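Side-chain contacts in outer membrane protein OMP121 (PDB 5FQ8), which probably imports peptides across the outer membrane of Bacteroides thetaiotaomicron as a TonB-dependent transporter that binds calcium: residues Phe568-Leu573 against Val650-Ala655; Ala69-Ser74 against Ile143-Ala148; Met200-Asn205 against Leu209-Trp214; Met330-Tyr335 against Lys834-Phe839. All coordinates share one frame; numbering follows the deposited sequence.

Contact 1 (Phe568-Leu573 against Val650-Ala655); sequences FIFSEL and VGLNMA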
loop_
_atom_site.group_PDB
_atom_site.type_symbol
_atom_site.label_atom_id
_atom_site.label_comp_id
_atom_site.label_asym_id
_atom_site.label_seq_id
_atom_site.Cartn_x
_atom_site.Cartn_y
_atom_site.Cartn_z
ATOM N N PHE B 568 3.662 -13.184 -60.128
ATOM C CA PHE B 568 3.806 -13.692 -61.485
ATOM C C PHE B 568 5.040 -14.577 -61.515
ATOM O O PHE B 568 6.162 -14.086 -61.387
ATOM C CB PHE B 568 3.909 -12.528 -62.462
ATOM C CG PHE B 568 4.219 -12.921 -63.865
ATOM C CD1 PHE B 568 3.364 -13.727 -64.582
ATOM C CD2 PHE B 568 5.348 -12.429 -64.487
ATOM C CE1 PHE B 568 3.652 -14.055 -65.881
ATOM C CE2 PHE B 568 5.642 -12.754 -65.779
ATOM C CZ PHE B 568 4.795 -13.566 -66.481
ATOM N N ILE B 569 4.832 -15.884 -61.626
ATOM C CA ILE B 569 5.935 -16.830 -61.705
ATOM C C ILE B 569 6.212 -17.049 -63.184
ATOM O O ILE B 569 5.535 -17.832 -63.841
ATOM C CB ILE B 569 5.629 -18.146 -60.993
ATOM C CG1 ILE B 569 5.129 -17.894 -59.590
ATOM C CG2 ILE B 569 6.872 -18.989 -60.911
ATOM C CD1 ILE B 569 3.664 -17.983 -59.507
ATOM N N PHE B 570 7.205 -16.348 -63.710
ATOM C CA PHE B 570 7.585 -16.534 -65.098
ATOM C C PHE B 570 8.516 -17.713 -65.292
ATOM O O PHE B 570 8.916 -17.971 -66.424
ATOM C CB PHE B 570 8.232 -15.264 -65.642
ATOM C CG PHE B 570 9.274 -14.698 -64.744
ATOM C CD1 PHE B 570 10.572 -15.157 -64.794
ATOM C CD2 PHE B 570 8.955 -13.706 -63.849
ATOM C CE1 PHE B 570 11.536 -14.639 -63.966
ATOM C CE2 PHE B 570 9.912 -13.183 -63.012
ATOM C CZ PHE B 570 11.206 -13.654 -63.070
ATOM N N SER B 571 8.889 -18.417 -64.228
ATOM C CA SER B 571 9.602 -19.676 -64.389
ATOM C C SER B 571 8.787 -20.610 -65.257
ATOM O O SER B 571 9.113 -20.814 -66.430
ATOM C CB SER B 571 9.868 -20.335 -63.049
ATOM O OG SER B 571 10.872 -19.646 -62.355
ATOM N N GLU B 572 7.739 -21.190 -64.676
ATOM C CA GLU B 572 6.800 -21.990 -65.442
ATOM C C GLU B 572 6.270 -21.183 -66.613
ATOM O O GLU B 572 6.035 -19.980 -66.495
ATOM C CB GLU B 572 5.650 -22.443 -64.551
ATOM C CG GLU B 572 6.076 -23.326 -63.418
ATOM C CD GLU B 572 4.938 -23.610 -62.479
ATOM O OE1 GLU B 572 3.782 -23.541 -62.938
ATOM O OE2 GLU B 572 5.197 -23.882 -61.285
ATOM N N LEU B 573 6.099 -21.855 -67.746
ATOM C CA LEU B 573 5.769 -21.211 -69.015
ATOM C C LEU B 573 6.588 -19.925 -69.185
ATOM O O LEU B 573 6.071 -18.807 -69.219
ATOM C CB LEU B 573 4.262 -20.963 -69.118
ATOM C CG LEU B 573 3.391 -22.235 -69.148
ATOM C CD1 LEU B 573 1.909 -21.914 -69.302
ATOM C CD2 LEU B 573 3.835 -23.200 -70.245
ATOM N N VAL B 650 7.355 -3.935 -54.197
ATOM C CA VAL B 650 7.672 -4.763 -55.354
ATOM C C VAL B 650 8.882 -5.612 -54.994
ATOM O O VAL B 650 9.751 -5.186 -54.228
ATOM C CB VAL B 650 7.928 -3.908 -56.615
ATOM C CG1 VAL B 650 9.123 -2.993 -56.418
ATOM C CG2 VAL B 650 8.119 -4.776 -57.822
ATOM N N GLY B 651 8.921 -6.828 -55.516
ATOM C CA GLY B 651 9.949 -7.779 -55.127
ATOM C C GLY B 651 10.204 -8.824 -56.183
ATOM O O GLY B 651 9.350 -9.098 -57.030
ATOM N N LEU B 652 11.401 -9.422 -56.122
ATOM C CA LEU B 652 11.854 -10.438 -57.066
ATOM C C LEU B 652 12.529 -11.586 -56.329
ATOM O O LEU B 652 13.371 -11.367 -55.455
ATOM C CB LEU B 652 12.827 -9.854 -58.097
ATOM C CG LEU B 652 13.430 -10.817 -59.128
ATOM C CD1 LEU B 652 12.358 -11.505 -59.914
ATOM C CD2 LEU B 652 14.305 -10.058 -60.055
ATOM N N ASN B 653 12.178 -12.807 -56.720
ATOM C CA ASN B 653 12.675 -14.022 -56.094
ATOM C C ASN B 653 13.077 -14.986 -57.200
ATOM O O ASN B 653 12.257 -15.314 -58.059
ATOM C CB ASN B 653 11.591 -14.622 -55.194
ATOM C CG ASN B 653 12.049 -15.851 -54.454
ATOM O OD1 ASN B 653 13.235 -16.060 -54.245
ATOM N ND2 ASN B 653 11.101 -16.667 -54.041
ATOM N N MET B 654 14.331 -15.432 -57.194
ATOM C CA MET B 654 14.800 -16.380 -58.191
ATOM C C MET B 654 15.703 -17.430 -57.566
ATOM O O MET B 654 16.486 -17.137 -56.661
ATOM C CB MET B 654 15.559 -15.695 -59.323
ATOM C CG MET B 654 14.714 -14.878 -60.254
ATOM S SD MET B 654 15.692 -14.270 -61.610
ATOM C CE MET B 654 14.474 -13.379 -62.541
ATOM N N ALA B 655 15.601 -18.652 -58.074
ATOM C CA ALA B 655 16.488 -19.735 -57.688
ATOM C C ALA B 655 17.109 -20.325 -58.942
ATOM O O ALA B 655 16.559 -20.208 -60.037
ATOM C CB ALA B 655 15.747 -20.807 -56.896
#
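On the wall of the TonB-dependent receptor's beta-barrel, the ring of F570 reaches across to the side chains of L652 and M654. F570 lies at the end region of strand 558-569, while its two partners sit on strand 643-656. Between these strands runs 582-596, antiparallel to both, so the contact spans a whole neighbouring strand and is made by side chains alone. The far edge of the phenyl ring, a flat group long enough to bridge that strand, does the touching. M654 CE lies near the ring plane, 3.3 Å from F570 CZ and 3.5 Å from F570 CE1, and L652 offers a branch methyl to the edge, its CD1 4.0 Å from the same CZ. A long thioether suits this place: M654 is extended beyond CG (chi2 -174°, chi3 179°), which carries its terminal methyl out to the ring, and it crosses the phenylalanine at about a right angle. L652 and M654 share one face of the strand, as alternate residues of a beta strand do; apolar groups on the surface of such a wall may meet lipid. Both also pack on F663 of the next strand, 661-680. F568 CD2 comes up to another edge of the F570 ring, 3.9 Å from F570 CD2, and the face of the F568 ring lies against F570 CA. S571 follows, tied to G585 of the intervening strand through its backbone and, weakly, through its hydroxyl.

Contact 2 (Ala69-Ser74 against Ile143-Ala148); sequences AGVQIS and ILKGAA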
loop_
_atom_site.group_PDB
_atom_site.type_symbol
_atom_site.label_atom_id
_atom_site.label_comp_id
_atom_site.label_asym_id
_atom_site.label_seq_id
_atom_site.Cartn_x
_atom_site.Cartn_y
_atom_site.Cartn_z
ATOM N N ALA B 69 15.987 -10.431 -43.289
ATOM C CA ALA B 69 16.043 -9.052 -43.737
ATOM C C ALA B 69 14.813 -8.299 -43.277
ATOM O O ALA B 69 13.695 -8.807 -43.350
ATOM C CB ALA B 69 16.161 -8.992 -45.257
ATOM N N GLY B 70 15.031 -7.079 -42.802
ATOM C CA GLY B 70 13.953 -6.204 -42.387
ATOM C C GLY B 70 13.339 -6.516 -41.045
ATOM O O GLY B 70 12.333 -5.895 -40.692
ATOM N N VAL B 71 13.898 -7.459 -40.296
ATOM C CA VAL B 71 13.360 -7.876 -39.011
ATOM C C VAL B 71 14.449 -7.626 -37.976
ATOM O O VAL B 71 15.388 -8.417 -37.831
ATOM C CB VAL B 71 12.902 -9.338 -39.020
ATOM C CG1 VAL B 71 12.332 -9.713 -37.665
ATOM C CG2 VAL B 71 11.857 -9.548 -40.087
ATOM N N GLN B 72 14.325 -6.525 -37.252
ATOM C CA GLN B 72 15.358 -6.069 -36.327
ATOM C C GLN B 72 15.048 -6.639 -34.954
ATOM O O GLN B 72 14.162 -6.152 -34.253
ATOM C CB GLN B 72 15.410 -4.546 -36.325
ATOM C CG GLN B 72 16.247 -3.912 -35.238
ATOM C CD GLN B 72 16.116 -2.402 -35.240
ATOM O OE1 GLN B 72 16.267 -1.764 -36.264
ATOM N NE2 GLN B 72 15.808 -1.830 -34.092
ATOM N N ILE B 73 15.772 -7.679 -34.567
ATOM C CA ILE B 73 15.507 -8.404 -33.335
ATOM C C ILE B 73 16.646 -8.144 -32.373
ATOM O O ILE B 73 17.812 -8.305 -32.732
ATOM C CB ILE B 73 15.332 -9.906 -33.600
ATOM C CG1 ILE B 73 14.065 -10.138 -34.398
ATOM C CG2 ILE B 73 15.328 -10.694 -32.303
ATOM C CD1 ILE B 73 13.969 -11.511 -34.922
ATOM N N SER B 74 16.310 -7.735 -31.159
ATOM C CA SER B 74 17.321 -7.403 -30.169
ATOM C C SER B 74 16.814 -7.746 -28.779
ATOM O O SER B 74 15.613 -7.676 -28.505
ATOM C CB SER B 74 17.701 -5.923 -30.228
ATOM O OG SER B 74 18.221 -5.557 -31.488
ATOM N N ILE B 143 7.105 -15.051 -41.129
ATOM C CA ILE B 143 7.049 -13.636 -40.785
ATOM C C ILE B 143 6.516 -12.885 -41.989
ATOM O O ILE B 143 7.170 -12.840 -43.032
ATOM C CB ILE B 143 8.429 -13.117 -40.376
ATOM C CG1 ILE B 143 8.829 -13.735 -39.053
ATOM C CG2 ILE B 143 8.422 -11.638 -40.280
ATOM C CD1 ILE B 143 10.094 -13.229 -38.533
ATOM N N LEU B 144 5.334 -12.304 -41.868
ATOM C CA LEU B 144 4.788 -11.465 -42.926
ATOM C C LEU B 144 5.265 -10.040 -42.685
ATOM O O LEU B 144 4.907 -9.420 -41.680
ATOM C CB LEU B 144 3.265 -11.540 -42.941
ATOM C CG LEU B 144 2.720 -12.956 -42.988
ATOM C CD1 LEU B 144 1.225 -12.935 -42.953
ATOM C CD2 LEU B 144 3.193 -13.600 -44.247
ATOM N N LYS B 145 6.077 -9.519 -43.593
ATOM C CA LYS B 145 6.694 -8.230 -43.326
ATOM C C LYS B 145 5.848 -7.063 -43.813
ATOM O O LYS B 145 5.912 -5.971 -43.238
ATOM C CB LYS B 145 8.068 -8.175 -43.972
ATOM C CG LYS B 145 8.951 -9.346 -43.634
ATOM C CD LYS B 145 10.292 -9.211 -44.337
ATOM C CE LYS B 145 11.181 -10.428 -44.165
ATOM N NZ LYS B 145 10.572 -11.604 -44.800
ATOM N N GLY B 146 5.059 -7.270 -44.855
ATOM C CA GLY B 146 4.363 -6.177 -45.474
ATOM C C GLY B 146 3.006 -5.955 -44.873
ATOM O O GLY B 146 2.419 -6.842 -44.268
ATOM N N ALA B 147 2.505 -4.743 -45.042
ATOM C CA ALA B 147 1.287 -4.318 -44.377
ATOM C C ALA B 147 0.234 -3.879 -45.378
ATOM O O ALA B 147 -0.524 -2.953 -45.110
ATOM C CB ALA B 147 1.589 -3.198 -43.390
ATOM N N ALA B 148 0.171 -4.540 -46.535
ATOM C CA ALA B 148 -0.786 -4.187 -47.567
ATOM C C ALA B 148 -1.917 -5.185 -47.730
ATOM O O ALA B 148 -2.899 -4.874 -48.405
ATOM C CB ALA B 148 -0.086 -4.039 -48.918
#
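V71 and I143 meet tip to tip inside the plug domain, the globular part that fills the lumen of TonB-dependent receptors. Apolar contact comes first: V71 CG2 and I143 CG2 lie 4.0 Å apart. Branched side chains suit two short strands, 71-75 and 138-144, which belong to different sheets and approach each other through methyl groups. I88, on the strand paired with 71-75, touches both residues and completes this buried patch.

The second kind of interaction pairs an aliphatic chain with a backbone carbonyl. K145 lays its methylenes beside the A69 peptide, with A69 O 3.1 Å from K145 CE and 3.6 Å from K145 CD, while V71 CG2 is 4.2 Å from that CE. The lysine is extended up to CE and then bends (chi4 64°), turning NZ aside to hydrogen-bond T45 OG1. G70, whose positive phi is easiest for glycine, lets the chain turn here; its N-H is bound by T725 OG1 of the barrel.

E703 of barrel strand 697-712 touches both A69 and K145, and its charge may help to offset that of the ammonium, which T45 binds. The methylenes next to the ammonium probably carry some positive charge, which suits their place against A69 O.

Contact 3 (Met200-Asn205 against Leu209-Trp214); sequences MGWNGN and LENGSW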
loop_
_atom_site.group_PDB
_atom_site.type_symbol
_atom_site.label_atom_id
_atom_site.label_comp_id
_atom_site.label_asym_id
_atom_site.label_seq_id
_atom_site.Cartn_x
_atom_site.Cartn_y
_atom_site.Cartn_z
ATOM N N MET B 200 42.826 5.680 -6.425
ATOM C CA MET B 200 41.799 6.368 -5.662
ATOM C C MET B 200 42.205 7.791 -5.346
ATOM O O MET B 200 43.269 8.035 -4.783
ATOM C CB MET B 200 41.540 5.613 -4.362
ATOM C CG MET B 200 40.618 6.303 -3.375
ATOM S SD MET B 200 40.391 5.289 -1.942
ATOM C CE MET B 200 42.067 4.827 -1.613
ATOM N N GLY B 201 41.341 8.726 -5.691
ATOM C CA GLY B 201 41.537 10.097 -5.284
ATOM C C GLY B 201 40.643 11.022 -6.076
ATOM O O GLY B 201 39.896 10.605 -6.953
ATOM N N TRP B 202 40.739 12.297 -5.731
ATOM C CA TRP B 202 40.046 13.335 -6.463
ATOM C C TRP B 202 41.021 14.484 -6.684
ATOM O O TRP B 202 42.064 14.564 -6.041
ATOM C CB TRP B 202 38.797 13.781 -5.711
ATOM C CG TRP B 202 37.698 14.205 -6.587
ATOM C CD1 TRP B 202 37.341 15.467 -6.879
ATOM C CD2 TRP B 202 36.804 13.360 -7.303
ATOM N NE1 TRP B 202 36.272 15.475 -7.726
ATOM C CE2 TRP B 202 35.923 14.188 -8.005
ATOM C CE3 TRP B 202 36.662 11.982 -7.420
ATOM C CZ2 TRP B 202 34.915 13.690 -8.810
ATOM C CZ3 TRP B 202 35.659 11.493 -8.216
ATOM C CH2 TRP B 202 34.801 12.344 -8.904
ATOM N N ASN B 203 40.696 15.355 -7.629
ATOM C CA ASN B 203 41.543 16.499 -7.962
ATOM C C ASN B 203 42.991 16.098 -8.189
ATOM O O ASN B 203 43.889 16.898 -7.976
ATOM C CB ASN B 203 41.508 17.585 -6.880
ATOM C CG ASN B 203 40.130 17.839 -6.351
ATOM O OD1 ASN B 203 39.857 17.602 -5.181
ATOM N ND2 ASN B 203 39.253 18.347 -7.197
ATOM N N GLY B 204 43.249 14.863 -8.587
ATOM C CA GLY B 204 44.606 14.395 -8.697
ATOM C C GLY B 204 45.303 14.163 -7.385
ATOM O O GLY B 204 46.460 13.753 -7.391
ATOM N N ASN B 205 44.652 14.402 -6.261
ATOM C CA ASN B 205 45.279 14.194 -4.967
ATOM C C ASN B 205 44.827 12.872 -4.363
ATOM O O ASN B 205 43.775 12.336 -4.710
ATOM C CB ASN B 205 44.950 15.349 -4.019
ATOM C CG ASN B 205 45.306 16.699 -4.596
ATOM O OD1 ASN B 205 46.134 16.809 -5.468
ATOM N ND2 ASN B 205 44.673 17.729 -4.103
ATOM N N LEU B 209 38.990 7.506 0.549
ATOM C CA LEU B 209 37.562 7.229 0.601
ATOM C C LEU B 209 36.818 7.474 -0.706
ATOM O O LEU B 209 35.587 7.512 -0.675
ATOM C CB LEU B 209 36.920 8.091 1.707
ATOM C CG LEU B 209 36.535 7.550 3.088
ATOM C CD1 LEU B 209 37.725 7.236 3.955
ATOM C CD2 LEU B 209 35.669 8.574 3.765
ATOM N N GLU B 210 37.478 7.633 -1.842
ATOM C CA GLU B 210 36.755 8.065 -3.028
ATOM C C GLU B 210 36.076 6.907 -3.730
ATOM O O GLU B 210 36.461 5.748 -3.601
ATOM C CB GLU B 210 37.674 8.729 -4.045
ATOM C CG GLU B 210 38.342 9.967 -3.573
ATOM C CD GLU B 210 37.401 11.095 -3.318
ATOM O OE1 GLU B 210 36.477 11.311 -4.121
ATOM O OE2 GLU B 210 37.587 11.765 -2.297
ATOM N N ASN B 211 35.083 7.250 -4.538
ATOM C CA ASN B 211 34.456 6.294 -5.429
ATOM C C ASN B 211 35.001 6.387 -6.837
ATOM O O ASN B 211 34.263 6.162 -7.794
ATOM C CB ASN B 211 32.959 6.529 -5.441
ATOM C CG ASN B 211 32.634 7.903 -5.873
ATOM O OD1 ASN B 211 33.378 8.825 -5.584
ATOM N ND2 ASN B 211 31.558 8.062 -6.607
ATOM N N GLY B 212 36.271 6.734 -6.989
ATOM C CA GLY B 212 36.789 7.088 -8.291
ATOM C C GLY B 212 38.297 7.057 -8.269
ATOM O O GLY B 212 38.920 6.738 -7.256
ATOM N N SER B 213 38.882 7.387 -9.410
ATOM C CA SER B 213 40.296 7.130 -9.634
ATOM C C SER B 213 40.980 8.337 -10.219
ATOM O O SER B 213 41.702 8.249 -11.209
ATOM C CB SER B 213 40.527 5.944 -10.563
ATOM O OG SER B 213 39.847 4.786 -10.135
ATOM N N TRP B 214 40.764 9.500 -9.623
ATOM C CA TRP B 214 41.549 10.674 -9.987
ATOM C C TRP B 214 42.631 10.944 -8.953
ATOM O O TRP B 214 42.762 12.048 -8.469
ATOM C CB TRP B 214 40.653 11.891 -10.145
ATOM C CG TRP B 214 39.558 11.780 -11.157
ATOM C CD1 TRP B 214 38.255 11.501 -10.915
ATOM C CD2 TRP B 214 39.659 12.017 -12.560
ATOM N NE1 TRP B 214 37.542 11.528 -12.076
ATOM C CE2 TRP B 214 38.382 11.846 -13.104
ATOM C CE3 TRP B 214 40.712 12.349 -13.412
ATOM C CZ2 TRP B 214 38.128 11.984 -14.461
ATOM C CZ3 TRP B 214 40.458 12.492 -14.760
ATOM C CH2 TRP B 214 39.181 12.313 -15.271
#
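W202 and W214 form a T-shaped pair at a type I' beta turn, W202-N205, which links the short hairpin strands 201-202 and 205-206. The edge of the W214 pyrrole ring faces the six-membered ring of W202, with planes at 77° and W214 CD1 3.7 Å from W202 CZ3. E210 approaches the same indole from another direction: E210 OE1 is 3.4 Å from W202 CE3, the carboxylate plane tilted 39° from the ring. M200, with CG anti to its backbone N and the chain straight to the sulfur, puts SD 3.6 Å from L209 N.

Two weak backbone bonds close the layer, W214 N to G201 O (3.0 Å) and G204 N to W214 O (2.9 Å). The turn demands positive phi at both central positions, which asparagine and glycine tolerate well, and G201 adopts angles that would jam a beta carbon.

Farther out, the W214 indole N-H bonds F839 O, and the S213 hydroxyl pairs with N842 OD1 and R339 N. W202, E210 and N211 pack on the backbone of the bound peptide, so this loop helps line its site. The M200 CA-H points almost straight at G212 O, with M200 CA 3.3 Å from that oxygen and 170° at the hydrogen.

Contact 4 (Met330-Tyr335 against Lys834-Phe839); sequences MLNSLY and KDINYF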
loop_
_atom_site.group_PDB
_atom_site.type_symbol
_atom_site.label_atom_id
_atom_site.label_comp_id
_atom_site.label_asym_id
_atom_site.label_seq_id
_atom_site.Cartn_x
_atom_site.Cartn_y
_atom_site.Cartn_z
ATOM N N MET B 330 23.483 -2.167 -7.910
ATOM C CA MET B 330 24.686 -2.990 -7.897
ATOM C C MET B 330 25.722 -2.477 -8.878
ATOM O O MET B 330 26.878 -2.254 -8.512
ATOM C CB MET B 330 24.317 -4.435 -8.211
ATOM C CG MET B 330 25.489 -5.411 -8.324
ATOM S SD MET B 330 26.168 -5.556 -9.959
ATOM C CE MET B 330 24.685 -5.713 -10.915
ATOM N N LEU B 331 25.328 -2.298 -10.136
ATOM C CA LEU B 331 26.296 -1.945 -11.168
ATOM C C LEU B 331 26.778 -0.521 -11.007
ATOM O O LEU B 331 27.974 -0.252 -11.134
ATOM C CB LEU B 331 25.694 -2.138 -12.554
ATOM C CG LEU B 331 26.694 -2.047 -13.700
ATOM C CD1 LEU B 331 27.723 -3.143 -13.591
ATOM C CD2 LEU B 331 25.967 -2.145 -14.999
ATOM N N ASN B 332 25.863 0.405 -10.726
ATOM C CA ASN B 332 26.259 1.777 -10.440
ATOM C C ASN B 332 27.211 1.834 -9.266
ATOM O O ASN B 332 28.144 2.632 -9.255
ATOM C CB ASN B 332 25.033 2.631 -10.151
ATOM C CG ASN B 332 25.397 4.041 -9.797
ATOM O OD1 ASN B 332 26.258 4.638 -10.420
ATOM N ND2 ASN B 332 24.760 4.578 -8.770
ATOM N N SER B 333 26.983 1.000 -8.262
ATOM C CA SER B 333 27.904 0.950 -7.141
ATOM C C SER B 333 29.221 0.311 -7.545
ATOM O O SER B 333 30.263 0.607 -6.949
ATOM C CB SER B 333 27.265 0.178 -5.995
ATOM O OG SER B 333 27.748 0.607 -4.745
ATOM N N LEU B 334 29.188 -0.547 -8.566
ATOM C CA LEU B 334 30.345 -1.351 -8.940
ATOM C C LEU B 334 31.308 -0.572 -9.819
ATOM O O LEU B 334 32.521 -0.602 -9.599
ATOM C CB LEU B 334 29.865 -2.602 -9.651
ATOM C CG LEU B 334 30.843 -3.671 -10.079
ATOM C CD1 LEU B 334 31.127 -4.550 -8.911
ATOM C CD2 LEU B 334 30.210 -4.437 -11.189
ATOM N N TYR B 335 30.773 0.151 -10.800
ATOM C CA TYR B 335 31.587 1.029 -11.623
ATOM C C TYR B 335 32.260 2.124 -10.818
ATOM O O TYR B 335 33.297 2.640 -11.236
ATOM C CB TYR B 335 30.736 1.659 -12.705
ATOM C CG TYR B 335 30.447 0.754 -13.856
ATOM C CD1 TYR B 335 31.354 -0.210 -14.262
ATOM C CD2 TYR B 335 29.266 0.875 -14.551
ATOM C CE1 TYR B 335 31.077 -1.025 -15.310
ATOM C CE2 TYR B 335 28.983 0.061 -15.592
ATOM C CZ TYR B 335 29.886 -0.881 -15.970
ATOM O OH TYR B 335 29.583 -1.688 -17.022
ATOM N N LYS B 834 29.430 4.802 -20.247
ATOM C CA LYS B 834 30.495 5.743 -20.543
ATOM C C LYS B 834 30.412 6.945 -19.617
ATOM O O LYS B 834 31.433 7.421 -19.114
ATOM C CB LYS B 834 30.415 6.168 -22.009
ATOM C CG LYS B 834 31.571 6.990 -22.496
ATOM C CD LYS B 834 31.263 7.645 -23.822
ATOM C CE LYS B 834 32.454 8.402 -24.344
ATOM N NZ LYS B 834 32.165 9.021 -25.657
ATOM N N ASP B 835 29.198 7.419 -19.351
ATOM C CA ASP B 835 28.999 8.546 -18.448
ATOM C C ASP B 835 29.677 8.316 -17.103
ATOM O O ASP B 835 30.482 9.134 -16.649
ATOM C CB ASP B 835 27.502 8.780 -18.249
ATOM C CG ASP B 835 27.162 10.226 -18.041
ATOM O OD1 ASP B 835 28.006 10.972 -17.515
ATOM O OD2 ASP B 835 26.039 10.611 -18.412
ATOM N N ILE B 836 29.349 7.209 -16.442
ATOM C CA ILE B 836 29.837 6.996 -15.091
ATOM C C ILE B 836 31.331 6.742 -15.089
ATOM O O ILE B 836 32.015 7.044 -14.106
ATOM C CB ILE B 836 29.075 5.842 -14.426
ATOM C CG1 ILE B 836 29.432 5.756 -12.957
ATOM C CG2 ILE B 836 29.408 4.551 -15.095
ATOM C CD1 ILE B 836 29.148 7.012 -12.242
ATOM N N ASN B 837 31.870 6.223 -16.191
ATOM C CA ASN B 837 33.279 5.878 -16.222
ATOM C C ASN B 837 34.144 7.051 -16.612
ATOM O O ASN B 837 35.303 7.123 -16.205
ATOM C CB ASN B 837 33.514 4.711 -17.167
ATOM C CG ASN B 837 33.091 3.427 -16.568
ATOM O OD1 ASN B 837 33.767 2.870 -15.716
ATOM N ND2 ASN B 837 31.945 2.957 -16.983
ATOM N N TYR B 838 33.610 7.971 -17.399
ATOM C CA TYR B 838 34.239 9.275 -17.505
ATOM C C TYR B 838 34.236 9.986 -16.158
ATOM O O TYR B 838 35.295 10.347 -15.635
ATOM C CB TYR B 838 33.538 10.096 -18.581
ATOM C CG TYR B 838 34.158 9.909 -19.946
ATOM C CD1 TYR B 838 34.484 8.638 -20.419
ATOM C CD2 TYR B 838 34.420 11.000 -20.759
ATOM C CE1 TYR B 838 35.052 8.465 -21.664
ATOM C CE2 TYR B 838 34.972 10.843 -21.986
ATOM C CZ TYR B 838 35.293 9.573 -22.438
ATOM O OH TYR B 838 35.859 9.422 -23.675
ATOM N N PHE B 839 33.053 10.158 -15.558
ATOM C CA PHE B 839 32.955 10.917 -14.309
ATOM C C PHE B 839 33.847 10.339 -13.227
ATOM O O PHE B 839 34.471 11.077 -12.461
ATOM C CB PHE B 839 31.511 10.949 -13.809
ATOM C CG PHE B 839 31.385 11.392 -12.378
ATOM C CD1 PHE B 839 31.427 12.734 -12.044
ATOM C CD2 PHE B 839 31.218 10.475 -11.370
ATOM C CE1 PHE B 839 31.311 13.144 -10.744
ATOM C CE2 PHE B 839 31.106 10.882 -10.065
ATOM C CZ PHE B 839 31.150 12.219 -9.750
HETATM O O HOH W 1 34.799 1.623 -13.180
#
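Y335 and N837 both hold CG anti to their own carbonyl carbon (chi1 -78° for the tyrosine), and these matching torsions swing ring and amide together across two short helices. N837 ND2 stands 4.0 Å above the plane of the Y335 ring, over its centre, with the amide turned 71° from the ring. L331 CD1 packs against the opposite face, so the tyrosine is sandwiched. The amide is anchored from its own helix, since ND2 donates to T833 O.

I836 holds CG1 anti to the backbone N, which places CG2 between that N and the carbonyl carbon, where it touches the tyrosine, 3.7 Å from Y335 CD2. Its other branch ends near N332, with I836 CD1 4.2 Å from N332 OD1. That asparagine spends its polar atoms on G327 O, Q336 and R832.

One water ties the backbone to the side chain, donating to Y335 O (2.7 Å) and to N837 OD1 (3.0 Å); asparagine suits the position because its NH2 can lie over the ring while its oxygen accepts from the water. The axes of the two segments run 10.4 Å apart at 30°, a roughly parallel helix pair formed by connections between barrel strands, here beside the bound peptide, on whose backbone F839 packs.

The four contacts are spread along the long axis of the receptor. Contacts 1 and 2 lie on one side of the chain's centre, their centres about 21 Å apart and nearest atoms about 9 Å apart: one on the barrel wall, the other in the plug. Contacts 3 and 4 lie on the opposite side, with centres about 14 Å apart, and they touch directly: W202 CH2 of contact 3 is 3.7 Å from F839 CZ of contact 4. Both reach the bound peptide and lie in the neighbourhood of calcium sites, without touching them: the W214 side chain is about 12 Å from a bound calcium ion, and the Y335 side chain about 10 Å from that of I283, a calcium ligand. Contact 2 lies between contacts 1 and 4, its centre about 36 Å from that of contact 4.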